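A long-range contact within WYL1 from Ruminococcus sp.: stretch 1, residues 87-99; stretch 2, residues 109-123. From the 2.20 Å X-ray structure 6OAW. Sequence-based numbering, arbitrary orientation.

Stretch 1 87-99: LNAFVEWQIEEID
Stretch 2 (109-123) IIKSYLISKLSAKYE

This is an apolar side-chain contact between a short helical segment and a longer helix running roughly antiparallel to it, with no direct hydrogen bond between the two stretches. Together they bury 553 Å².

Stretch 1 opens with a type I beta turn from Leu87 to Phe90, closed by Phe90 N to Leu87 O at 3.1 Å. Val91 (phi/psi -119/-37) leads into the helix that includes residues 92-96. Ile98 leaves helical geometry at -53/129. Stretch 2 is helical from Ile109, continuing a helix that begins earlier in the chain. The helix axes approach to 10.5 Å, with 149° between their N-to-C directions.

The register runs in opposite senses. CA-CA distances are 8.2 Å for Ala89-Leu118, 8.3 Å for Val91-Ile115, 6.4 Å for Ile95-Lys111 and 7.7 Å for Ile98-Ile110. The backbones are thus nearest at Ile95-Lys111, where the Ile95 CG2 methyl lies 3.7 Å from Lys111 CE. Here the lysine contributes its aliphatic chain.

Leu114 and Leu118, both chi1 m and chi2 t, point toward stretch 1 one helical turn apart. Ile98 (m, t) places CD1 3.7 Å from Leu114 CD1 and 3.8 Å from Ile110 CG2. Ile95 and Ile115, both m, m, start sideways, but their ends come nearer the other stretch; their CD1 atoms are 4.1 Å apart. Val91 (t) brings CG1 to 3.8 Å from Leu118 CD1 and 4.0 Å from Ile115 CD1. These are van der Waals contacts between branched aliphatic groups.

Gln94 (m, t, chi3 64°) also points toward stretch 2, but its amide bonds within its own stretch. Gln94 NE2 donates to Phe90 O at 2.8 Å and, weakly, to Asn88 O at 2.8 Å. This ties the turn to the helix, while Gln94 OE1 packs 3.9 Å from Leu118 CD1. Trp93 (chi1 p) braces the same turn, with NE1 donating to Leu87 O at 2.9 Å.

The polar end of the contact lies at Tyr122 (chi1 m, chi2 -63°). Tyr122 OH is 3.3 Å from Asn88 CB, and Asn88 O lies at the ring edge, near its plane. Ala89 N is 3.4 Å from Tyr122 OH, but the angle is too poor for a hydrogen bond. Lys121 (chi1 t) instead donates from NZ to Tyr122 OH at 3.0 Å. A water links the stretches: its O accepts from Lys121 NZ at 3.1 Å and, weakly, from Asn88 ND2 at 3.4 Å.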

# COMPACT_ATOMS: atom_id res chain seq x y z
N LEU B 87 4.27 15.17 3.26
CA LEU B 87 4.34 14.19 4.36
C LEU B 87 3.58 14.76 5.56
O LEU B 87 3.76 15.96 5.85
CB LEU B 87 5.79 13.96 4.78
CG LEU B 87 6.67 13.17 3.84
CD1 LEU B 87 7.99 12.88 4.53
CD2 LEU B 87 5.96 11.88 3.44
N ASN B 88 2.86 13.89 6.25
CA ASN B 88 2.18 14.14 7.53
C ASN B 88 3.20 14.61 8.58
O ASN B 88 2.78 15.38 9.43
CB ASN B 88 1.38 12.92 7.95
CG ASN B 88 0.22 12.68 7.01
OD1 ASN B 88 -0.40 13.63 6.55
ND2 ASN B 88 -0.06 11.42 6.71
N ALA B 89 4.48 14.25 8.48
CA ALA B 89 5.53 14.66 9.46
C ALA B 89 5.86 16.14 9.33
O ALA B 89 6.32 16.72 10.34
CB ALA B 89 6.78 13.84 9.30
N PHE B 90 5.69 16.72 8.13
CA PHE B 90 5.84 18.17 7.90
C PHE B 90 4.49 18.85 8.20
O PHE B 90 3.44 18.31 7.87
CB PHE B 90 6.40 18.46 6.51
CG PHE B 90 7.87 18.14 6.41
CD1 PHE B 90 8.83 19.04 6.88
CD2 PHE B 90 8.29 16.90 5.94
CE1 PHE B 90 10.18 18.73 6.80
CE2 PHE B 90 9.64 16.60 5.87
CZ PHE B 90 10.58 17.51 6.28
N VAL B 91 4.56 20.02 8.83
CA VAL B 91 3.41 20.63 9.56
C VAL B 91 3.04 21.97 8.91
O VAL B 91 1.86 22.24 8.83
CB VAL B 91 3.68 20.77 11.07
CG1 VAL B 91 2.40 21.12 11.81
CG2 VAL B 91 4.29 19.52 11.69
N GLU B 92 4.01 22.76 8.44
CA GLU B 92 3.75 24.05 7.75
C GLU B 92 2.59 23.92 6.74
O GLU B 92 1.65 24.72 6.82
CB GLU B 92 5.03 24.53 7.07
CG GLU B 92 4.84 25.81 6.26
CD GLU B 92 5.24 27.07 6.96
OE1 GLU B 92 4.32 27.79 7.45
OE2 GLU B 92 6.47 27.32 7.00
N TRP B 93 2.63 22.96 5.83
CA TRP B 93 1.58 22.84 4.79
C TRP B 93 0.24 22.60 5.48
O TRP B 93 -0.79 23.03 4.91
CB TRP B 93 1.89 21.77 3.74
CG TRP B 93 1.78 20.36 4.21
CD1 TRP B 93 2.80 19.59 4.71
CD2 TRP B 93 0.64 19.49 4.12
NE1 TRP B 93 2.34 18.33 5.00
CE2 TRP B 93 1.03 18.24 4.63
CE3 TRP B 93 -0.67 19.64 3.64
CZ2 TRP B 93 0.15 17.16 4.70
CZ3 TRP B 93 -1.55 18.58 3.72
CH2 TRP B 93 -1.15 17.35 4.25
N GLN B 94 0.23 21.87 6.60
CA GLN B 94 -1.04 21.45 7.25
C GLN B 94 -1.65 22.68 7.93
O GLN B 94 -2.86 22.76 7.94
CB GLN B 94 -0.85 20.30 8.23
CG GLN B 94 -0.30 19.07 7.55
CD GLN B 94 -0.25 17.89 8.46
OE1 GLN B 94 -1.28 17.42 8.92
NE2 GLN B 94 0.96 17.37 8.67
N ILE B 95 -0.82 23.62 8.38
CA ILE B 95 -1.30 24.92 8.93
C ILE B 95 -1.82 25.77 7.78
O ILE B 95 -2.94 26.27 7.89
CB ILE B 95 -0.21 25.63 9.74
CG1 ILE B 95 0.25 24.75 10.90
CG2 ILE B 95 -0.67 27.01 10.21
CD1 ILE B 95 -0.84 24.30 11.85
N GLU B 96 -1.07 25.88 6.68
CA GLU B 96 -1.45 26.73 5.52
C GLU B 96 -2.69 26.18 4.80
O GLU B 96 -3.39 26.98 4.17
CB GLU B 96 -0.23 26.89 4.62
CG GLU B 96 0.77 27.85 5.25
CD GLU B 96 2.15 27.90 4.64
OE1 GLU B 96 2.43 27.05 3.76
OE2 GLU B 96 2.92 28.77 5.05
N GLU B 97 -2.99 24.89 4.92
CA GLU B 97 -4.17 24.26 4.31
C GLU B 97 -5.45 24.71 5.02
O GLU B 97 -6.51 24.60 4.44
CB GLU B 97 -4.01 22.73 4.39
CG GLU B 97 -5.13 21.97 3.74
CD GLU B 97 -4.95 20.46 3.82
OE1 GLU B 97 -4.75 19.94 4.93
OE2 GLU B 97 -5.01 19.80 2.77
N ILE B 98 -5.38 25.17 6.26
CA ILE B 98 -6.59 25.60 7.01
C ILE B 98 -7.36 26.64 6.18
O ILE B 98 -6.77 27.62 5.70
CB ILE B 98 -6.20 26.13 8.40
CG1 ILE B 98 -5.55 25.03 9.24
CG2 ILE B 98 -7.42 26.75 9.09
CD1 ILE B 98 -4.94 25.56 10.53
N ASP B 99 -8.65 26.42 6.01
CA ASP B 99 -9.58 27.33 5.28
C ASP B 99 -9.18 28.80 5.54
O ASP B 99 -9.36 29.34 6.66
CB ASP B 99 -11.01 26.96 5.67
CG ASP B 99 -12.06 27.90 5.12
OD1 ASP B 99 -11.68 28.74 4.28
OD2 ASP B 99 -13.22 27.82 5.61
N ILE B 109 -7.69 28.46 16.97
CA ILE B 109 -8.30 27.27 17.61
C ILE B 109 -8.03 26.03 16.74
O ILE B 109 -7.72 24.96 17.31
CB ILE B 109 -9.78 27.52 17.91
CG1 ILE B 109 -9.90 28.54 19.05
CG2 ILE B 109 -10.50 26.22 18.22
CD1 ILE B 109 -11.22 29.23 19.11
N ILE B 110 -8.09 26.15 15.42
CA ILE B 110 -7.86 24.98 14.53
C ILE B 110 -6.38 24.62 14.63
O ILE B 110 -6.07 23.41 14.71
CB ILE B 110 -8.24 25.24 13.06
CG1 ILE B 110 -9.67 25.75 12.86
CG2 ILE B 110 -7.96 23.97 12.27
CD1 ILE B 110 -10.71 24.73 13.12
N LYS B 111 -5.50 25.61 14.51
CA LYS B 111 -4.03 25.46 14.64
C LYS B 111 -3.69 24.68 15.92
O LYS B 111 -2.99 23.69 15.80
CB LYS B 111 -3.31 26.80 14.66
CG LYS B 111 -3.05 27.46 13.31
CD LYS B 111 -1.96 28.53 13.49
CE LYS B 111 -2.00 29.64 12.46
NZ LYS B 111 -1.14 30.76 12.92
N SER B 112 -4.22 25.07 17.09
CA SER B 112 -3.97 24.34 18.37
C SER B 112 -4.51 22.90 18.28
O SER B 112 -3.84 22.01 18.79
CB SER B 112 -4.55 25.06 19.56
OG SER B 112 -4.06 26.37 19.60
N TYR B 113 -5.70 22.70 17.72
CA TYR B 113 -6.28 21.35 17.55
C TYR B 113 -5.33 20.48 16.73
O TYR B 113 -5.16 19.30 17.09
CB TYR B 113 -7.67 21.40 16.90
CG TYR B 113 -8.12 20.10 16.26
CD1 TYR B 113 -8.70 19.09 17.03
CD2 TYR B 113 -7.94 19.85 14.91
CE1 TYR B 113 -9.12 17.89 16.47
CE2 TYR B 113 -8.34 18.65 14.34
CZ TYR B 113 -8.95 17.67 15.11
OH TYR B 113 -9.30 16.45 14.57
N LEU B 114 -4.76 21.01 15.63
CA LEU B 114 -3.83 20.26 14.75
C LEU B 114 -2.50 19.97 15.48
O LEU B 114 -1.98 18.84 15.38
CB LEU B 114 -3.56 21.05 13.46
CG LEU B 114 -4.62 20.97 12.37
CD1 LEU B 114 -4.32 21.96 11.26
CD2 LEU B 114 -4.69 19.57 11.78
N ILE B 115 -1.89 20.97 16.08
CA ILE B 115 -0.59 20.81 16.79
C ILE B 115 -0.77 19.69 17.82
O ILE B 115 0.00 18.74 17.78
CB ILE B 115 -0.12 22.12 17.44
CG1 ILE B 115 0.17 23.20 16.39
CG2 ILE B 115 1.08 21.89 18.34
CD1 ILE B 115 0.84 22.67 15.16
N SER B 116 -1.82 19.76 18.65
CA SER B 116 -2.05 18.77 19.74
C SER B 116 -2.25 17.36 19.18
O SER B 116 -1.80 16.43 19.84
CB SER B 116 -3.21 19.15 20.62
OG SER B 116 -3.65 18.02 21.36
N LYS B 117 -2.94 17.19 18.05
CA LYS B 117 -3.26 15.84 17.51
C LYS B 117 -2.01 15.28 16.81
O LYS B 117 -1.79 14.05 16.89
CB LYS B 117 -4.52 15.93 16.64
CG LYS B 117 -4.73 14.85 15.59
CD LYS B 117 -6.18 14.81 15.03
N LEU B 118 -1.22 16.14 16.17
CA LEU B 118 0.05 15.69 15.54
C LEU B 118 1.07 15.35 16.64
O LEU B 118 1.74 14.32 16.51
CB LEU B 118 0.56 16.75 14.55
CG LEU B 118 -0.29 16.93 13.29
CD1 LEU B 118 0.20 18.10 12.46
CD2 LEU B 118 -0.33 15.65 12.46
N SER B 119 1.16 16.14 17.71
CA SER B 119 2.00 15.83 18.90
C SER B 119 1.64 14.44 19.45
O SER B 119 2.56 13.62 19.63
CB SER B 119 1.86 16.87 19.95
OG SER B 119 2.31 18.11 19.43
N ALA B 120 0.36 14.19 19.71
CA ALA B 120 -0.11 12.91 20.31
C ALA B 120 0.23 11.75 19.38
O ALA B 120 0.61 10.70 19.90
CB ALA B 120 -1.59 12.96 20.62
N LYS B 121 0.14 11.93 18.06
CA LYS B 121 0.34 10.86 17.06
C LYS B 121 1.81 10.42 16.98
O LYS B 121 2.04 9.19 16.97
CB LYS B 121 -0.09 11.32 15.67
CG LYS B 121 -0.04 10.24 14.60
CD LYS B 121 0.45 10.76 13.30
CE LYS B 121 0.20 9.79 12.17
NZ LYS B 121 0.50 10.42 10.86
N TYR B 122 2.76 11.37 16.92
CA TYR B 122 4.22 11.10 16.85
C TYR B 122 4.85 11.03 18.26
O TYR B 122 6.05 10.86 18.32
CB TYR B 122 4.91 12.13 15.95
CG TYR B 122 4.45 12.09 14.51
CD1 TYR B 122 4.66 10.96 13.72
CD2 TYR B 122 3.79 13.16 13.93
CE1 TYR B 122 4.22 10.90 12.41
CE2 TYR B 122 3.33 13.12 12.62
CZ TYR B 122 3.56 11.99 11.85
OH TYR B 122 3.11 11.96 10.56
N GLU B 123 4.06 11.13 19.34
CA GLU B 123 4.54 11.01 20.75
C GLU B 123 4.13 9.66 21.35
O GLU B 123 4.43 9.46 22.55
CB GLU B 123 4.01 12.14 21.64
O HOH W 1 1.34 8.79 8.37